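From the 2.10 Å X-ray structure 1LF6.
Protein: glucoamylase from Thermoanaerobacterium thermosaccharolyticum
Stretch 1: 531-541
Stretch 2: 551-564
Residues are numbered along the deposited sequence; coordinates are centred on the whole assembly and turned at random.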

# COMPACT_ATOMS: atom_id res chain seq x y z
N ILE A 531 0.47 -9.48 -28.01
CA ILE A 531 0.63 -9.17 -26.59
C ILE A 531 1.13 -10.29 -25.70
O ILE A 531 0.48 -11.34 -25.58
CB ILE A 531 -0.72 -8.69 -26.01
CG1 ILE A 531 -1.37 -7.68 -26.97
CG2 ILE A 531 -0.51 -8.08 -24.64
CD1 ILE A 531 -0.56 -6.41 -27.22
N VAL A 532 2.28 -10.08 -25.06
CA VAL A 532 2.84 -11.05 -24.13
C VAL A 532 2.82 -10.44 -22.73
O VAL A 532 2.80 -9.22 -22.58
CB VAL A 532 4.28 -11.50 -24.53
CG1 VAL A 532 4.23 -12.27 -25.83
CG2 VAL A 532 5.22 -10.30 -24.63
N ASP A 533 2.82 -11.30 -21.72
CA ASP A 533 2.72 -10.87 -20.32
C ASP A 533 3.53 -11.83 -19.45
O ASP A 533 3.35 -13.04 -19.51
CB ASP A 533 1.23 -10.91 -19.95
CG ASP A 533 0.94 -10.40 -18.56
OD1 ASP A 533 1.73 -10.66 -17.63
OD2 ASP A 533 -0.12 -9.75 -18.39
N PRO A 534 4.44 -11.30 -18.61
CA PRO A 534 5.25 -12.17 -17.75
C PRO A 534 4.45 -13.01 -16.76
O PRO A 534 4.98 -13.92 -16.13
CB PRO A 534 6.20 -11.20 -17.06
CG PRO A 534 5.45 -9.93 -17.06
CD PRO A 534 4.81 -9.89 -18.42
N SER A 535 3.16 -12.70 -16.63
CA SER A 535 2.27 -13.42 -15.72
C SER A 535 2.18 -14.90 -16.06
O SER A 535 1.74 -15.70 -15.24
CB SER A 535 0.86 -12.81 -15.76
OG SER A 535 0.87 -11.46 -15.32
N PHE A 536 2.57 -15.27 -17.28
CA PHE A 536 2.51 -16.67 -17.67
C PHE A 536 3.39 -17.49 -16.74
O PHE A 536 3.19 -18.70 -16.60
CB PHE A 536 2.96 -16.87 -19.12
CG PHE A 536 4.45 -16.86 -19.30
CD1 PHE A 536 5.16 -15.66 -19.28
CD2 PHE A 536 5.14 -18.05 -19.48
CE1 PHE A 536 6.54 -15.65 -19.43
CE2 PHE A 536 6.53 -18.05 -19.62
CZ PHE A 536 7.23 -16.85 -19.60
N LEU A 537 4.37 -16.85 -16.11
CA LEU A 537 5.26 -17.56 -15.20
C LEU A 537 4.50 -18.12 -14.01
O LEU A 537 5.06 -18.89 -13.22
CB LEU A 537 6.41 -16.65 -14.72
CG LEU A 537 7.48 -16.30 -15.76
CD1 LEU A 537 8.50 -15.35 -15.14
CD2 LEU A 537 8.16 -17.59 -16.25
N GLU A 538 3.24 -17.74 -13.88
CA GLU A 538 2.40 -18.24 -12.80
C GLU A 538 2.22 -19.74 -12.99
O GLU A 538 1.99 -20.47 -12.02
CB GLU A 538 1.04 -17.55 -12.81
CG GLU A 538 1.06 -16.15 -12.24
CD GLU A 538 1.29 -16.14 -10.74
OE1 GLU A 538 2.46 -16.25 -10.30
OE2 GLU A 538 0.29 -16.05 -10.00
N LEU A 539 2.31 -20.17 -14.25
CA LEU A 539 2.18 -21.58 -14.60
C LEU A 539 3.21 -22.40 -13.83
O LEU A 539 2.89 -23.45 -13.28
CB LEU A 539 2.39 -21.78 -16.11
CG LEU A 539 1.27 -21.34 -17.06
CD1 LEU A 539 1.83 -21.24 -18.48
CD2 LEU A 539 0.11 -22.33 -17.00
N VAL A 540 4.46 -21.93 -13.81
CA VAL A 540 5.52 -22.64 -13.10
C VAL A 540 5.46 -22.37 -11.59
O VAL A 540 5.65 -23.28 -10.77
CB VAL A 540 6.92 -22.24 -13.65
CG1 VAL A 540 6.96 -22.44 -15.17
CG2 VAL A 540 7.22 -20.80 -13.31
N ARG A 541 5.19 -21.12 -11.22
CA ARG A 541 5.08 -20.72 -9.82
C ARG A 541 4.09 -21.61 -9.06
O ARG A 541 4.32 -21.99 -7.91
CB ARG A 541 4.64 -19.26 -9.74
CG ARG A 541 4.53 -18.69 -8.33
CD ARG A 541 5.85 -18.77 -7.57
NE ARG A 541 5.82 -17.95 -6.37
CZ ARG A 541 6.02 -16.63 -6.34
NH1 ARG A 541 5.96 -15.98 -5.19
NH2 ARG A 541 6.31 -15.96 -7.45
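Stretch 2, residues 551-564: KILNTLKVVDSTIK

Stretch 2 is helical from K551 through T562, the continuation of a helix that begins earlier in the chain, and I563 is the first residue to leave helical phi/psi. The register runs in the opposite sense to stretch 1: V532 lies nearest V559, their CA atoms 6.4 Å apart, and farther along L537 lies nearest I552, CA to CA 7.7 Å. No hydrogen bond joins the two stretches; together they bury 540 Å², and the contact rests almost entirely on apolar side chains. I552, T555, L556 and V559, spaced so that their side chains share one flank of the helix, are followed by I563 just beyond its end.

F536 is the centre of the contact. Its chi1 of 79° (p) and chi2 of -77° set the ring against the helix, where a flat aromatic surface can meet several neighbours at once. T555 CG2 lies 3.3 Å from the centroid of the F536 ring and 7° off its normal, a CH-pi contact over one face. T555, with chi1 of -54° (m), suits this place because its two branches differ: while the methyl meets the ring, T555 OG1 donates to K551 O at 2.7 Å, satisfying a buried hydroxyl within its own helix. At the ring edge L556 CD1 approaches F536 CZ to 3.3 Å. V559 CG2 stands 3.8 Å from F536 CE1. L556 has an off-well chi1 of -120° with chi2 of 40°; its CA-to-CB bond points sideways, yet its end comes nearer, and L556 CD1 also reaches L537 CD2 at 3.7 Å.

At one end, I552 uses the m, m conformation to bring a sideways-starting side chain close. I552 CD1 lies 3.9 Å from both F536 CD2 and V540 CG1, and 4.1 Å from L539 CD1; the branched side chain of I552 fills the space among F536, L539 and V540.

At the other end, the CA-to-CB bond of V532 (m) points toward the helix, and its methyls spread over it: V532 CG1 is 3.7 Å from V558 CG1, and V532 CG2 is 3.5 Å from T562 OG1. With chi1 of 67° (p), T562 OG1 donates to V558 O at 2.9 Å. I563, with chi1 56° (p) and chi2 177° (t), extends I563 CD1 to within 3.5 Å of P534 CD, against the apolar surface of the proline ring. The CA-to-CB bond of D533 instead points away; its t rotamer lets D533 OD1 accept from S535 N at 2.7 Å and S535 OG at 2.6 Å, bracing the 3-10 turn that presents F536.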

# COMPACT_ATOMS: atom_id res chain seq x y z
N LYS A 551 7.94 -24.69 -23.87
CA LYS A 551 6.96 -23.64 -24.16
C LYS A 551 7.23 -22.44 -23.26
O LYS A 551 7.07 -21.29 -23.66
CB LYS A 551 5.53 -24.15 -23.97
CG LYS A 551 5.11 -25.21 -24.99
CD LYS A 551 3.61 -25.46 -24.95
CE LYS A 551 3.15 -26.40 -26.06
NZ LYS A 551 3.70 -27.78 -25.90
N ILE A 552 7.65 -22.73 -22.03
CA ILE A 552 7.99 -21.68 -21.07
C ILE A 552 9.25 -20.95 -21.55
O ILE A 552 9.29 -19.72 -21.55
CB ILE A 552 8.28 -22.27 -19.66
CG1 ILE A 552 6.99 -22.85 -19.07
CG2 ILE A 552 8.89 -21.21 -18.75
CD1 ILE A 552 5.89 -21.82 -18.84
N LEU A 553 10.26 -21.71 -21.95
CA LEU A 553 11.51 -21.11 -22.43
C LEU A 553 11.28 -20.24 -23.66
O LEU A 553 11.85 -19.16 -23.77
CB LEU A 553 12.54 -22.21 -22.74
CG LEU A 553 13.23 -22.89 -21.54
CD1 LEU A 553 13.93 -21.85 -20.69
CD2 LEU A 553 12.21 -23.63 -20.70
N ASN A 554 10.44 -20.71 -24.58
CA ASN A 554 10.14 -19.97 -25.79
C ASN A 554 9.48 -18.63 -25.46
O ASN A 554 9.79 -17.60 -26.06
CB ASN A 554 9.19 -20.77 -26.70
CG ASN A 554 9.88 -21.91 -27.42
OD1 ASN A 554 9.22 -22.78 -28.00
ND2 ASN A 554 11.21 -21.91 -27.41
N THR A 555 8.57 -18.66 -24.49
CA THR A 555 7.86 -17.46 -24.09
C THR A 555 8.84 -16.48 -23.45
O THR A 555 8.80 -15.28 -23.72
CB THR A 555 6.73 -17.81 -23.08
OG1 THR A 555 5.89 -18.81 -23.66
CG2 THR A 555 5.90 -16.58 -22.76
N LEU A 556 9.73 -17.01 -22.63
CA LEU A 556 10.75 -16.22 -21.95
C LEU A 556 11.55 -15.39 -22.96
O LEU A 556 11.85 -14.21 -22.72
CB LEU A 556 11.68 -17.15 -21.17
CG LEU A 556 11.83 -17.03 -19.66
CD1 LEU A 556 10.50 -16.76 -18.99
CD2 LEU A 556 12.44 -18.32 -19.12
N LYS A 557 11.90 -16.00 -24.09
CA LYS A 557 12.67 -15.32 -25.13
C LYS A 557 11.92 -14.12 -25.68
O LYS A 557 12.50 -13.05 -25.86
CB LYS A 557 12.98 -16.27 -26.29
CG LYS A 557 13.78 -17.50 -25.91
CD LYS A 557 14.23 -18.25 -27.16
CE LYS A 557 14.81 -19.61 -26.82
NZ LYS A 557 13.77 -20.52 -26.25
N VAL A 558 10.63 -14.29 -25.94
CA VAL A 558 9.82 -13.21 -26.47
C VAL A 558 9.59 -12.12 -25.43
O VAL A 558 9.63 -10.92 -25.74
CB VAL A 558 8.46 -13.75 -26.97
CG1 VAL A 558 7.59 -12.61 -27.45
CG2 VAL A 558 8.68 -14.76 -28.09
N VAL A 559 9.34 -12.53 -24.19
CA VAL A 559 9.12 -11.58 -23.11
C VAL A 559 10.36 -10.71 -22.87
O VAL A 559 10.26 -9.49 -22.77
CB VAL A 559 8.74 -12.30 -21.80
CG1 VAL A 559 8.84 -11.35 -20.63
CG2 VAL A 559 7.33 -12.85 -21.93
N ASP A 560 11.53 -11.33 -22.78
CA ASP A 560 12.75 -10.57 -22.55
C ASP A 560 13.17 -9.70 -23.73
O ASP A 560 13.84 -8.69 -23.56
CB ASP A 560 13.90 -11.50 -22.15
CG ASP A 560 13.70 -12.10 -20.76
OD1 ASP A 560 12.83 -11.59 -20.03
OD2 ASP A 560 14.41 -13.07 -20.42
N SER A 561 12.76 -10.09 -24.94
CA SER A 561 13.10 -9.33 -26.13
C SER A 561 12.16 -8.14 -26.32
O SER A 561 12.49 -7.19 -27.01
CB SER A 561 13.01 -10.21 -27.38
OG SER A 561 13.92 -11.29 -27.29
N THR A 562 10.99 -8.18 -25.68
CA THR A 562 10.03 -7.11 -25.87
C THR A 562 9.69 -6.24 -24.66
O THR A 562 9.45 -5.05 -24.81
CB THR A 562 8.70 -7.67 -26.43
OG1 THR A 562 8.09 -8.52 -25.46
CG2 THR A 562 8.97 -8.50 -27.68
N ILE A 563 9.67 -6.83 -23.46
CA ILE A 563 9.29 -6.04 -22.30
C ILE A 563 10.21 -6.14 -21.09
O ILE A 563 9.78 -5.95 -19.95
CB ILE A 563 7.84 -6.38 -21.86
CG1 ILE A 563 7.70 -7.88 -21.62
CG2 ILE A 563 6.86 -5.93 -22.96
CD1 ILE A 563 6.32 -8.30 -21.12
N LYS A 564 11.47 -6.46 -21.34
CA LYS A 564 12.46 -6.52 -20.27
C LYS A 564 13.32 -5.27 -20.40
O LYS A 564 13.64 -4.84 -21.51
CB LYS A 564 13.35 -7.76 -20.41
CG LYS A 564 14.46 -7.80 -19.37
CD LYS A 564 15.43 -8.96 -19.58
CE LYS A 564 16.52 -8.92 -18.51
NZ LYS A 564 17.56 -9.96 -18.70